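Local coordinates for protein PaxB (Photorhabdus luminescens, PDB 6EK4) that probably acts as one component of a two-component alpha-helical pore-forming toxin of the YaxAB type, inserting into membranes together with a partner protein, at residues I17-L22 with L345-M350; N28-S33 with R49-S54; V143-R148 with Q290-R295; Q307-F312 with L337-D342. All coordinates share one frame; numbering follows the deposited sequence.

Overall arrangement
Four contacts join parts of this elongated, largely helical chain; contacts 2 and 4 each pair two antiparallel helices. Contacts 2, 3 and 4 are buried, whereas contact 1, where segments near the two ends of the chain meet, is only partly so. Contacts 2 and 3 lie nearest the middle of the chain and touch each other, I50 packing on V143 and I29 on E294. Contacts 1 and 4 share helix 326-348 and meet where I17 packs on F339; contact 4 lies about 32 Å from the centre of the chain, measured between centres. Contact 2 packs serines against isoleucine and tryptophan, contact 4 aromatic rings and a leucine, while contacts 1 and 3 use an amide or a guanidinium to grip backbone atoms near helix ends.

Contact 1. Residues I17-L22 with L345-M350; sequences INVKTL and LQYHSM
Q346 reaches from helix 326-348 to the backbone of I17 and V19 at the start of helix 19-35. Its CB lies against V19 CG2; CG stands anti to the carbonyl carbon (chi1 -66°), and from there the chain runs extended to the amide. OE1 accepts from V19 N at 3.0 Å, the donor tilted out of the carbonyl plane. NE2 donates to I17 O, also at 3.0 Å, in the plane of the amide and nearly straight (163°), and bonds D342 OD1 as well. One amide thus serves a donor and an acceptor of the same backbone. Beside it, V19 CG2 sits over the centre of the Y347 ring in a CH-pi contact, 3.8 Å from the centroid. Y347 OH holds a water at 2.7 Å, which also bonds V19 O weakly. Beyond the end of its helix, M350 slides past K20 in the opposite direction, and its CE lies 3.6 Å from V19 CG2. N18 OD1 accepts weakly from K20 N and T21 N. N18 is a classical asparagine N-cap of helix 19-35, and here Q346 accepts from the next N-H, that of V19, docking the helix start against the chain's last helix.

Contact 2. Residues N28-S33 with R49-S54; sequences NIWRLS and RISLYS
Helices 19-35 and 42-73 run antiparallel where I29, W30 and S33 face S51 and S54, their local axes 8.8 Å apart at closest approach and inclined at 155° between N-to-C directions. They follow each other in the chain and form a helical hairpin, one of the antiparallel pairs from which this all-helical protein is built. The backbones come nearest at W30 and S51, with 5.2 Å between W30 CA and S51 CA, and it is a serine that occupies this position. S51 is the hub of the contact. Its CB lies 3.6 Å from S33 OG and also meets I29 CG2, while its hydroxyl lies obliquely off the six-membered ring of W30, nearest CE3; the polar partner of that hydroxyl is L48 O, one turn back in its own helix. I29 spreads its two branches over the partner helix. CG2, placed anti to the backbone N, touches S51 CA at 3.6 Å and approaches I50 CG2 at 4.1 Å, and CD1 extends to S54 OG at 3.7 Å. Helix 247-321 covers the same isoleucine through E294 and L298, and I50 packs on V143 and I145 of the loop after helix 101-141, which makes the hairpin part of a larger bundle. The S54 hydroxyl is turned back to its own helix: OG donates to I50 O at 2.6 Å from above the carbonyl plane, while S54 N reaches the same oxygen from the opposite face.

Contact 3. Residues V143-R148 with Q290-R295; sequences VVILER and QIDKER
The polar part of this contact centres on R295, whose guanidinium reaches from helix 247-321 to the carbonyl of V143. NH1 donates to V143 O at 2.7 Å in an almost straight bond (174°), lying in the guanidinium plane and on a lone pair of the oxygen. The same nitrogen also bonds V140 O, near the end of helix 101-141. NH2 forms a salt bridge with D292 OD1 at 2.8 Å, one turn earlier in its own helix, and meets that oxygen nearly along its C-O bond. A water joins the two segments less firmly: it accepts from I145 N at 3.2 Å and weakly from R295 NH2. With several partners close to its plane, the guanidinium is fixed in rotation.

The apolar part is carried by I145 and L146. I145 CD1 lies over one face of the guanidinium, its side chain sliding past that of R295 in the opposite direction, and also packs against D292 CB at 4.0 Å and I291 CG2 at 4.2 Å. L146 crosses D292 at a slant, its CD1 lying against the carboxylate, nearest OD2. I50 of helix 42-73 packs on both V143 and I145 from another side.

Chemically, the buried guanidinium pairs with D292, which probably offsets its charge, while NH1 bonds the carbonyls of V140 and V143, at and beyond the end of helix 101-141. Such a charge would suit the partial negative charge of a helix C-terminus, so R295 ties this helix exit to helix 247-321.

Contact 4. Residues Q307-F312 with L337-D342; sequences QAWNIF and LDFLDD
The shortest polar bond here, from D341 N to L337 O at 2.7 Å, belongs to the helical turn that presents F339 and L340 to W309 and F312. Across the contact everything is apolar. The antiparallel axes stand 12.5 Å apart, and large side chains span the distance. F339 has CG anti to the backbone N (chi1 178°), and its ring lies against helix 247-321. There F312 CZ meets F339 CD2 at 3.4 Å; the two rings are oblique, with centroids 5.4 Å apart and planes at 67°, and F339 CB lies at the edge of the F312 ring. Farther round, F339 CE2 touches A308 CB at 4.0 Å and W309 CZ3 at 3.9 Å, the tryptophan atom lying near the plane of the phenyl ring. W309 also receives L340, whose CD2 sits 3.4 Å from W309 CH2. Three aromatic rings and a leucine thus interlock between two helices that are consecutive in the chain. Around them, L68 of helix 42-73 packs on both W309 and L340, helix 101-141 reaches F312 through L126, and the N-terminal segment adds Y14 against F312 and I17 against F339, placing the cluster inside a bundle of at least four helices.

Contact 1. Residues I17-L22 with L345-M350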
# COMPACT_ATOMS: atom_id res chain seq x y z
N ILE A 17 19.41 -12.33 -8.19
CA ILE A 17 18.34 -11.39 -8.53
C ILE A 17 17.03 -12.15 -8.77
O ILE A 17 17.00 -13.13 -9.50
CB ILE A 17 18.69 -10.57 -9.79
CG1 ILE A 17 20.11 -10.00 -9.68
CG2 ILE A 17 17.68 -9.45 -10.00
CD1 ILE A 17 20.55 -9.16 -10.86
N ASN A 18 15.96 -11.67 -8.13
CA ASN A 18 14.62 -12.19 -8.35
C ASN A 18 13.81 -11.17 -9.13
O ASN A 18 13.33 -10.17 -8.58
CB ASN A 18 13.95 -12.51 -7.00
CG ASN A 18 12.71 -13.38 -7.15
OD1 ASN A 18 12.04 -13.37 -8.18
ND2 ASN A 18 12.40 -14.14 -6.11
N VAL A 19 13.66 -11.40 -10.44
CA VAL A 19 12.92 -10.48 -11.31
C VAL A 19 11.40 -10.54 -11.11
O VAL A 19 10.69 -9.62 -11.52
CB VAL A 19 13.26 -10.70 -12.81
CG1 VAL A 19 14.71 -10.31 -13.08
CG2 VAL A 19 12.98 -12.13 -13.24
N LYS A 20 10.91 -11.61 -10.49
CA LYS A 20 9.50 -11.71 -10.12
C LYS A 20 9.17 -10.72 -9.01
O LYS A 20 8.17 -10.02 -9.07
CB LYS A 20 9.15 -13.14 -9.67
CG LYS A 20 7.65 -13.40 -9.57
CD LYS A 20 7.36 -14.79 -9.02
CE LYS A 20 5.87 -15.08 -9.03
NZ LYS A 20 5.52 -16.27 -8.20
N THR A 21 10.03 -10.67 -7.99
CA THR A 21 9.90 -9.70 -6.91
C THR A 21 9.98 -8.26 -7.45
O THR A 21 9.31 -7.36 -6.94
CB THR A 21 10.99 -9.91 -5.84
OG1 THR A 21 10.89 -11.24 -5.32
CG2 THR A 21 10.85 -8.91 -4.70
N LEU A 22 10.80 -8.07 -8.48
CA LEU A 22 10.95 -6.77 -9.14
C LEU A 22 9.66 -6.41 -9.88
O LEU A 22 9.11 -5.33 -9.69
CB LEU A 22 12.14 -6.79 -10.11
CG LEU A 22 12.76 -5.45 -10.52
CD1 LEU A 22 14.05 -5.70 -11.29
CD2 LEU A 22 11.81 -4.59 -11.34
N LEU A 345 14.80 -17.61 -17.65
CA LEU A 345 14.00 -18.69 -17.06
C LEU A 345 12.97 -18.16 -16.07
O LEU A 345 11.87 -18.70 -15.97
CB LEU A 345 14.92 -19.71 -16.37
CG LEU A 345 14.26 -20.92 -15.68
CD1 LEU A 345 13.55 -21.80 -16.70
CD2 LEU A 345 15.31 -21.72 -14.92
N GLN A 346 13.33 -17.10 -15.34
CA GLN A 346 12.41 -16.46 -14.40
C GLN A 346 11.29 -15.73 -15.13
O GLN A 346 10.12 -15.89 -14.79
CB GLN A 346 13.15 -15.48 -13.49
CG GLN A 346 14.13 -16.15 -12.54
CD GLN A 346 14.79 -15.15 -11.60
OE1 GLN A 346 14.11 -14.33 -10.98
NE2 GLN A 346 16.11 -15.23 -11.48
N TYR A 347 11.65 -14.94 -16.14
CA TYR A 347 10.67 -14.21 -16.95
C TYR A 347 9.73 -15.15 -17.71
O TYR A 347 8.53 -14.90 -17.80
CB TYR A 347 11.36 -13.27 -17.94
CG TYR A 347 11.92 -12.01 -17.33
CD1 TYR A 347 11.10 -11.13 -16.62
CD2 TYR A 347 13.27 -11.68 -17.46
CE1 TYR A 347 11.61 -9.97 -16.06
CE2 TYR A 347 13.78 -10.52 -16.90
CZ TYR A 347 12.95 -9.67 -16.20
OH TYR A 347 13.45 -8.52 -15.65
N HIS A 348 10.30 -16.23 -18.25
CA HIS A 348 9.52 -17.21 -19.01
C HIS A 348 8.41 -17.86 -18.18
O HIS A 348 7.29 -18.03 -18.66
CB HIS A 348 10.45 -18.29 -19.58
CG HIS A 348 9.72 -19.41 -20.26
ND1 HIS A 348 9.17 -19.30 -21.52
CD2 HIS A 348 9.46 -20.68 -19.85
CE1 HIS A 348 8.60 -20.44 -21.85
NE2 HIS A 348 8.76 -21.29 -20.86
N SER A 349 8.73 -18.21 -16.93
CA SER A 349 7.80 -18.91 -16.05
C SER A 349 7.19 -18.01 -14.98
O SER A 349 6.79 -18.48 -13.91
CB SER A 349 8.51 -20.10 -15.39
OG SER A 349 9.56 -19.66 -14.55
N MET A 350 7.09 -16.71 -15.26
CA MET A 350 6.61 -15.74 -14.28
C MET A 350 5.08 -15.73 -14.23
O MET A 350 4.42 -15.61 -15.27
CB MET A 350 7.12 -14.34 -14.61
CG MET A 350 6.92 -13.34 -13.49
SD MET A 350 7.72 -11.75 -13.78
CE MET A 350 9.44 -12.20 -13.58
O HOH W 1 11.89 -7.32 -13.79

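Contact 2. Residues N28-S33 with R49-S54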
# COMPACT_ATOMS: atom_id res chain seq x y z
N ASN A 28 2.26 -3.97 -8.26
CA ASN A 28 1.60 -3.50 -7.05
C ASN A 28 1.55 -1.98 -6.94
O ASN A 28 0.60 -1.42 -6.40
CB ASN A 28 2.28 -4.08 -5.80
CG ASN A 28 2.12 -5.59 -5.69
OD1 ASN A 28 1.19 -6.18 -6.25
ND2 ASN A 28 3.02 -6.22 -4.95
N ILE A 29 2.59 -1.31 -7.44
CA ILE A 29 2.63 0.15 -7.45
C ILE A 29 1.56 0.71 -8.38
O ILE A 29 0.89 1.69 -8.04
CB ILE A 29 4.03 0.69 -7.82
CG1 ILE A 29 5.00 0.46 -6.66
CG2 ILE A 29 3.98 2.17 -8.16
CD1 ILE A 29 6.47 0.60 -7.03
N TRP A 30 1.38 0.09 -9.54
CA TRP A 30 0.33 0.48 -10.48
C TRP A 30 -1.05 0.35 -9.85
O TRP A 30 -1.86 1.28 -9.91
CB TRP A 30 0.40 -0.38 -11.75
CG TRP A 30 -0.64 -0.01 -12.77
CD1 TRP A 30 -1.89 -0.55 -12.90
CD2 TRP A 30 -0.53 0.98 -13.79
NE1 TRP A 30 -2.56 0.04 -13.95
CE2 TRP A 30 -1.74 0.98 -14.51
CE3 TRP A 30 0.49 1.86 -14.17
CZ2 TRP A 30 -1.97 1.84 -15.59
CZ3 TRP A 30 0.27 2.71 -15.25
CH2 TRP A 30 -0.95 2.70 -15.94
N ARG A 31 -1.31 -0.80 -9.25
CA ARG A 31 -2.60 -1.08 -8.61
C ARG A 31 -2.88 -0.09 -7.47
O ARG A 31 -3.98 0.45 -7.38
CB ARG A 31 -2.62 -2.51 -8.07
CG ARG A 31 -3.95 -2.94 -7.47
CD ARG A 31 -3.96 -4.42 -7.10
NE ARG A 31 -2.76 -4.81 -6.35
CZ ARG A 31 -2.52 -4.53 -5.07
NH1 ARG A 31 -3.40 -3.83 -4.34
NH2 ARG A 31 -1.39 -4.95 -4.50
N LEU A 32 -1.88 0.14 -6.63
CA LEU A 32 -2.02 1.04 -5.48
C LEU A 32 -2.13 2.50 -5.89
O LEU A 32 -2.89 3.26 -5.28
CB LEU A 32 -0.85 0.86 -4.51
CG LEU A 32 -0.83 -0.45 -3.73
CD1 LEU A 32 0.54 -0.71 -3.14
CD2 LEU A 32 -1.90 -0.46 -2.64
N SER A 33 -1.40 2.91 -6.93
CA SER A 33 -1.40 4.30 -7.38
C SER A 33 -2.72 4.74 -8.00
O SER A 33 -2.96 5.94 -8.14
CB SER A 33 -0.26 4.55 -8.37
OG SER A 33 -0.43 3.75 -9.54
N ARG A 49 3.63 9.21 -11.27
CA ARG A 49 4.99 9.32 -11.82
C ARG A 49 5.83 8.10 -11.45
O ARG A 49 6.60 7.60 -12.27
CB ARG A 49 5.69 10.58 -11.32
CG ARG A 49 5.12 11.89 -11.84
CD ARG A 49 5.84 13.07 -11.20
NE ARG A 49 5.14 14.34 -11.40
CZ ARG A 49 5.43 15.47 -10.76
NH1 ARG A 49 6.41 15.51 -9.86
NH2 ARG A 49 4.73 16.57 -11.02
N ILE A 50 5.69 7.65 -10.21
CA ILE A 50 6.44 6.49 -9.71
C ILE A 50 6.03 5.22 -10.44
O ILE A 50 6.88 4.42 -10.83
CB ILE A 50 6.29 6.32 -8.18
CG1 ILE A 50 6.95 7.49 -7.44
CG2 ILE A 50 6.92 5.01 -7.71
CD1 ILE A 50 6.51 7.64 -6.00
N SER A 51 4.72 5.03 -10.64
CA SER A 51 4.22 3.85 -11.35
C SER A 51 4.65 3.86 -12.82
O SER A 51 4.96 2.81 -13.39
CB SER A 51 2.70 3.75 -11.26
OG SER A 51 2.06 4.70 -12.10
N LEU A 52 4.67 5.04 -13.43
CA LEU A 52 5.04 5.19 -14.84
C LEU A 52 6.52 4.89 -15.06
O LEU A 52 6.88 4.15 -15.98
CB LEU A 52 4.71 6.61 -15.33
CG LEU A 52 4.51 6.78 -16.84
CD1 LEU A 52 3.15 6.25 -17.27
CD2 LEU A 52 4.67 8.24 -17.24
N TYR A 53 7.37 5.47 -14.21
CA TYR A 53 8.81 5.20 -14.26
C TYR A 53 9.15 3.78 -13.78
O TYR A 53 10.12 3.19 -14.25
CB TYR A 53 9.59 6.22 -13.43
CG TYR A 53 9.66 7.62 -14.02
CD1 TYR A 53 10.04 7.83 -15.35
CD2 TYR A 53 9.40 8.74 -13.24
CE1 TYR A 53 10.12 9.10 -15.89
CE2 TYR A 53 9.47 10.02 -13.77
CZ TYR A 53 9.83 10.20 -15.09
OH TYR A 53 9.91 11.47 -15.61
N SER A 54 8.35 3.25 -12.86
CA SER A 54 8.51 1.86 -12.41
C SER A 54 8.31 0.88 -13.56
O SER A 54 9.06 -0.09 -13.70
CB SER A 54 7.53 1.52 -11.28
OG SER A 54 7.91 2.13 -10.06

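Contact 3. Residues V143-R148 with Q290-R295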
# COMPACT_ATOMS: atom_id res chain seq x y z
N VAL A 143 11.40 10.81 -6.98
CA VAL A 143 10.06 11.31 -6.65
C VAL A 143 9.87 11.22 -5.14
O VAL A 143 9.89 10.13 -4.58
CB VAL A 143 8.95 10.51 -7.37
CG1 VAL A 143 7.58 11.08 -7.02
CG2 VAL A 143 9.17 10.53 -8.88
N VAL A 144 9.68 12.37 -4.49
CA VAL A 144 9.56 12.42 -3.03
C VAL A 144 8.09 12.39 -2.63
O VAL A 144 7.32 13.27 -3.01
CB VAL A 144 10.22 13.70 -2.46
CG1 VAL A 144 10.28 13.63 -0.94
CG2 VAL A 144 11.61 13.88 -3.05
N ILE A 145 7.71 11.38 -1.84
CA ILE A 145 6.31 11.19 -1.43
C ILE A 145 6.07 11.15 0.09
O ILE A 145 4.94 11.37 0.54
CB ILE A 145 5.70 9.91 -2.05
CG1 ILE A 145 6.62 8.70 -1.84
CG2 ILE A 145 5.45 10.12 -3.54
CD1 ILE A 145 5.96 7.37 -2.14
N LEU A 146 7.12 10.89 0.88
CA LEU A 146 6.97 10.71 2.33
C LEU A 146 7.25 11.97 3.16
O LEU A 146 7.40 11.88 4.38
CB LEU A 146 7.87 9.56 2.81
CG LEU A 146 7.60 8.16 2.27
CD1 LEU A 146 8.50 7.15 2.97
CD2 LEU A 146 6.13 7.77 2.42
N GLU A 147 7.30 13.13 2.52
CA GLU A 147 7.46 14.39 3.26
C GLU A 147 6.20 14.69 4.07
O GLU A 147 5.12 14.86 3.51
CB GLU A 147 7.76 15.56 2.31
CG GLU A 147 9.23 15.65 1.91
CD GLU A 147 9.51 16.78 0.93
OE1 GLU A 147 10.66 16.88 0.46
OE2 GLU A 147 8.58 17.56 0.62
N ARG A 148 6.37 14.75 5.39
CA ARG A 148 5.28 14.95 6.36
C ARG A 148 4.02 14.11 6.08
O ARG A 148 2.90 14.58 6.24
CB ARG A 148 4.93 16.44 6.52
CG ARG A 148 4.42 17.14 5.27
CD ARG A 148 3.82 18.49 5.62
NE ARG A 148 3.83 19.41 4.49
CZ ARG A 148 3.46 20.69 4.55
NH1 ARG A 148 3.05 21.23 5.70
NH2 ARG A 148 3.51 21.45 3.46
N GLN A 290 2.76 2.17 1.33
CA GLN A 290 2.98 0.88 0.67
C GLN A 290 3.71 1.06 -0.66
O GLN A 290 4.57 0.25 -1.01
CB GLN A 290 1.65 0.15 0.45
CG GLN A 290 1.78 -1.27 -0.09
CD GLN A 290 2.61 -2.17 0.81
OE1 GLN A 290 3.40 -2.98 0.32
NE2 GLN A 290 2.43 -2.05 2.12
N ILE A 291 3.38 2.12 -1.39
CA ILE A 291 4.06 2.44 -2.66
C ILE A 291 5.56 2.67 -2.44
O ILE A 291 6.38 2.26 -3.27
CB ILE A 291 3.41 3.65 -3.37
CG1 ILE A 291 2.11 3.22 -4.05
CG2 ILE A 291 4.35 4.25 -4.42
CD1 ILE A 291 1.23 4.36 -4.51
N ASP A 292 5.92 3.32 -1.33
CA ASP A 292 7.33 3.53 -0.99
C ASP A 292 8.02 2.21 -0.65
O ASP A 292 9.19 2.02 -0.99
CB ASP A 292 7.47 4.50 0.18
CG ASP A 292 8.90 4.97 0.38
OD1 ASP A 292 9.42 5.69 -0.50
OD2 ASP A 292 9.52 4.61 1.40
N LYS A 293 7.31 1.31 0.02
CA LYS A 293 7.85 0.00 0.38
C LYS A 293 7.97 -0.93 -0.82
O LYS A 293 8.90 -1.73 -0.90
CB LYS A 293 7.02 -0.65 1.49
CG LYS A 293 7.14 0.05 2.83
CD LYS A 293 6.22 -0.56 3.88
CE LYS A 293 6.29 0.21 5.19
NZ LYS A 293 5.31 -0.29 6.19
N GLU A 294 7.03 -0.82 -1.76
CA GLU A 294 7.11 -1.56 -3.02
C GLU A 294 8.23 -1.00 -3.90
O GLU A 294 8.90 -1.76 -4.61
CB GLU A 294 5.78 -1.51 -3.77
CG GLU A 294 4.61 -2.20 -3.06
CD GLU A 294 4.70 -3.72 -3.05
OE1 GLU A 294 5.63 -4.28 -3.68
OE2 GLU A 294 3.84 -4.35 -2.41
N ARG A 295 8.42 0.31 -3.86
CA ARG A 295 9.50 0.96 -4.60
C ARG A 295 10.87 0.54 -4.06
O ARG A 295 11.81 0.33 -4.83
CB ARG A 295 9.37 2.48 -4.55
CG ARG A 295 10.51 3.22 -5.26
CD ARG A 295 10.24 4.70 -5.39
NE ARG A 295 10.18 5.38 -4.10
CZ ARG A 295 10.14 6.70 -3.94
NH1 ARG A 295 10.15 7.51 -4.99
NH2 ARG A 295 10.08 7.21 -2.72
O HOH W 2 9.81 9.44 -0.36

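Contact 4. Residues Q307-F312 with L337-D342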
# COMPACT_ATOMS: atom_id res chain seq x y z
N GLN A 307 24.46 -3.55 -10.99
CA GLN A 307 25.69 -4.10 -10.42
C GLN A 307 26.22 -5.26 -11.25
O GLN A 307 27.41 -5.34 -11.53
CB GLN A 307 25.45 -4.54 -8.97
CG GLN A 307 26.71 -4.96 -8.22
CD GLN A 307 26.43 -5.40 -6.79
OE1 GLN A 307 25.41 -5.03 -6.21
NE2 GLN A 307 27.33 -6.19 -6.22
N ALA A 308 25.31 -6.16 -11.65
CA ALA A 308 25.67 -7.33 -12.45
C ALA A 308 26.35 -6.94 -13.76
O ALA A 308 27.38 -7.51 -14.12
CB ALA A 308 24.44 -8.18 -12.73
N TRP A 309 25.79 -5.96 -14.47
CA TRP A 309 26.33 -5.55 -15.77
C TRP A 309 27.68 -4.85 -15.64
O TRP A 309 28.56 -5.04 -16.48
CB TRP A 309 25.34 -4.67 -16.54
CG TRP A 309 23.91 -5.17 -16.60
CD1 TRP A 309 22.79 -4.40 -16.62
CD2 TRP A 309 23.47 -6.54 -16.64
NE1 TRP A 309 21.67 -5.20 -16.67
CE2 TRP A 309 22.06 -6.51 -16.68
CE3 TRP A 309 24.12 -7.78 -16.64
CZ2 TRP A 309 21.29 -7.67 -16.73
CZ3 TRP A 309 23.35 -8.93 -16.69
CH2 TRP A 309 21.95 -8.87 -16.73
N ASN A 310 27.84 -4.05 -14.59
CA ASN A 310 29.13 -3.40 -14.31
C ASN A 310 30.20 -4.41 -13.86
O ASN A 310 31.38 -4.23 -14.15
CB ASN A 310 28.98 -2.28 -13.27
CG ASN A 310 28.44 -0.99 -13.87
OD1 ASN A 310 28.71 -0.67 -15.03
ND2 ASN A 310 27.69 -0.24 -13.07
N ILE A 311 29.77 -5.45 -13.15
CA ILE A 311 30.65 -6.57 -12.80
C ILE A 311 31.04 -7.33 -14.07
O ILE A 311 32.22 -7.62 -14.29
CB ILE A 311 29.98 -7.53 -11.79
CG1 ILE A 311 30.01 -6.91 -10.39
CG2 ILE A 311 30.68 -8.89 -11.77
CD1 ILE A 311 29.13 -7.61 -9.38
N PHE A 312 30.04 -7.65 -14.90
CA PHE A 312 30.25 -8.33 -16.18
C PHE A 312 31.24 -7.58 -17.07
O PHE A 312 32.09 -8.19 -17.72
CB PHE A 312 28.92 -8.49 -16.93
CG PHE A 312 28.10 -9.68 -16.50
CD1 PHE A 312 28.16 -10.19 -15.21
CD2 PHE A 312 27.24 -10.28 -17.41
CE1 PHE A 312 27.39 -11.28 -14.84
CE2 PHE A 312 26.47 -11.37 -17.05
CZ PHE A 312 26.55 -11.87 -15.76
N LEU A 337 26.63 -16.04 -19.46
CA LEU A 337 25.48 -16.52 -20.22
C LEU A 337 24.53 -17.34 -19.35
O LEU A 337 23.31 -17.16 -19.42
CB LEU A 337 25.92 -17.32 -21.44
CG LEU A 337 26.37 -16.50 -22.65
CD1 LEU A 337 27.01 -17.40 -23.70
CD2 LEU A 337 25.21 -15.72 -23.25
N ASP A 338 25.08 -18.24 -18.53
CA ASP A 338 24.28 -19.03 -17.59
C ASP A 338 23.49 -18.15 -16.63
O ASP A 338 22.36 -18.48 -16.25
CB ASP A 338 25.17 -19.99 -16.79
CG ASP A 338 25.63 -21.19 -17.60
OD1 ASP A 338 25.36 -21.25 -18.81
OD2 ASP A 338 26.27 -22.09 -17.00
N PHE A 339 24.08 -17.02 -16.24
CA PHE A 339 23.40 -16.04 -15.40
C PHE A 339 22.21 -15.41 -16.12
O PHE A 339 21.15 -15.21 -15.53
CB PHE A 339 24.38 -14.95 -14.96
CG PHE A 339 23.76 -13.86 -14.14
CD1 PHE A 339 23.49 -14.06 -12.79
CD2 PHE A 339 23.44 -12.63 -14.70
CE1 PHE A 339 22.91 -13.07 -12.03
CE2 PHE A 339 22.87 -11.62 -13.94
CZ PHE A 339 22.60 -11.84 -12.60
N LEU A 340 22.39 -15.10 -17.40
CA LEU A 340 21.32 -14.54 -18.23
C LEU A 340 20.25 -15.59 -18.55
O LEU A 340 19.06 -15.27 -18.59
CB LEU A 340 21.88 -13.95 -19.52
CG LEU A 340 22.79 -12.72 -19.36
CD1 LEU A 340 23.48 -12.41 -20.68
CD2 LEU A 340 22.01 -11.52 -18.86
N ASP A 341 20.69 -16.83 -18.77
CA ASP A 341 19.77 -17.95 -19.00
C ASP A 341 18.82 -18.14 -17.81
O ASP A 341 17.66 -18.50 -17.99
CB ASP A 341 20.54 -19.26 -19.23
CG ASP A 341 21.31 -19.27 -20.55
OD1 ASP A 341 21.09 -18.38 -21.39
OD2 ASP A 341 22.14 -20.19 -20.74
N ASP A 342 19.34 -17.90 -16.61
CA ASP A 342 18.55 -17.96 -15.38
C ASP A 342 17.51 -16.85 -15.33
O ASP A 342 16.36 -17.09 -14.95
CB ASP A 342 19.46 -17.89 -14.15
CG ASP A 342 18.68 -17.83 -12.85
OD1 ASP A 342 18.79 -16.81 -12.14
OD2 ASP A 342 17.94 -18.79 -12.55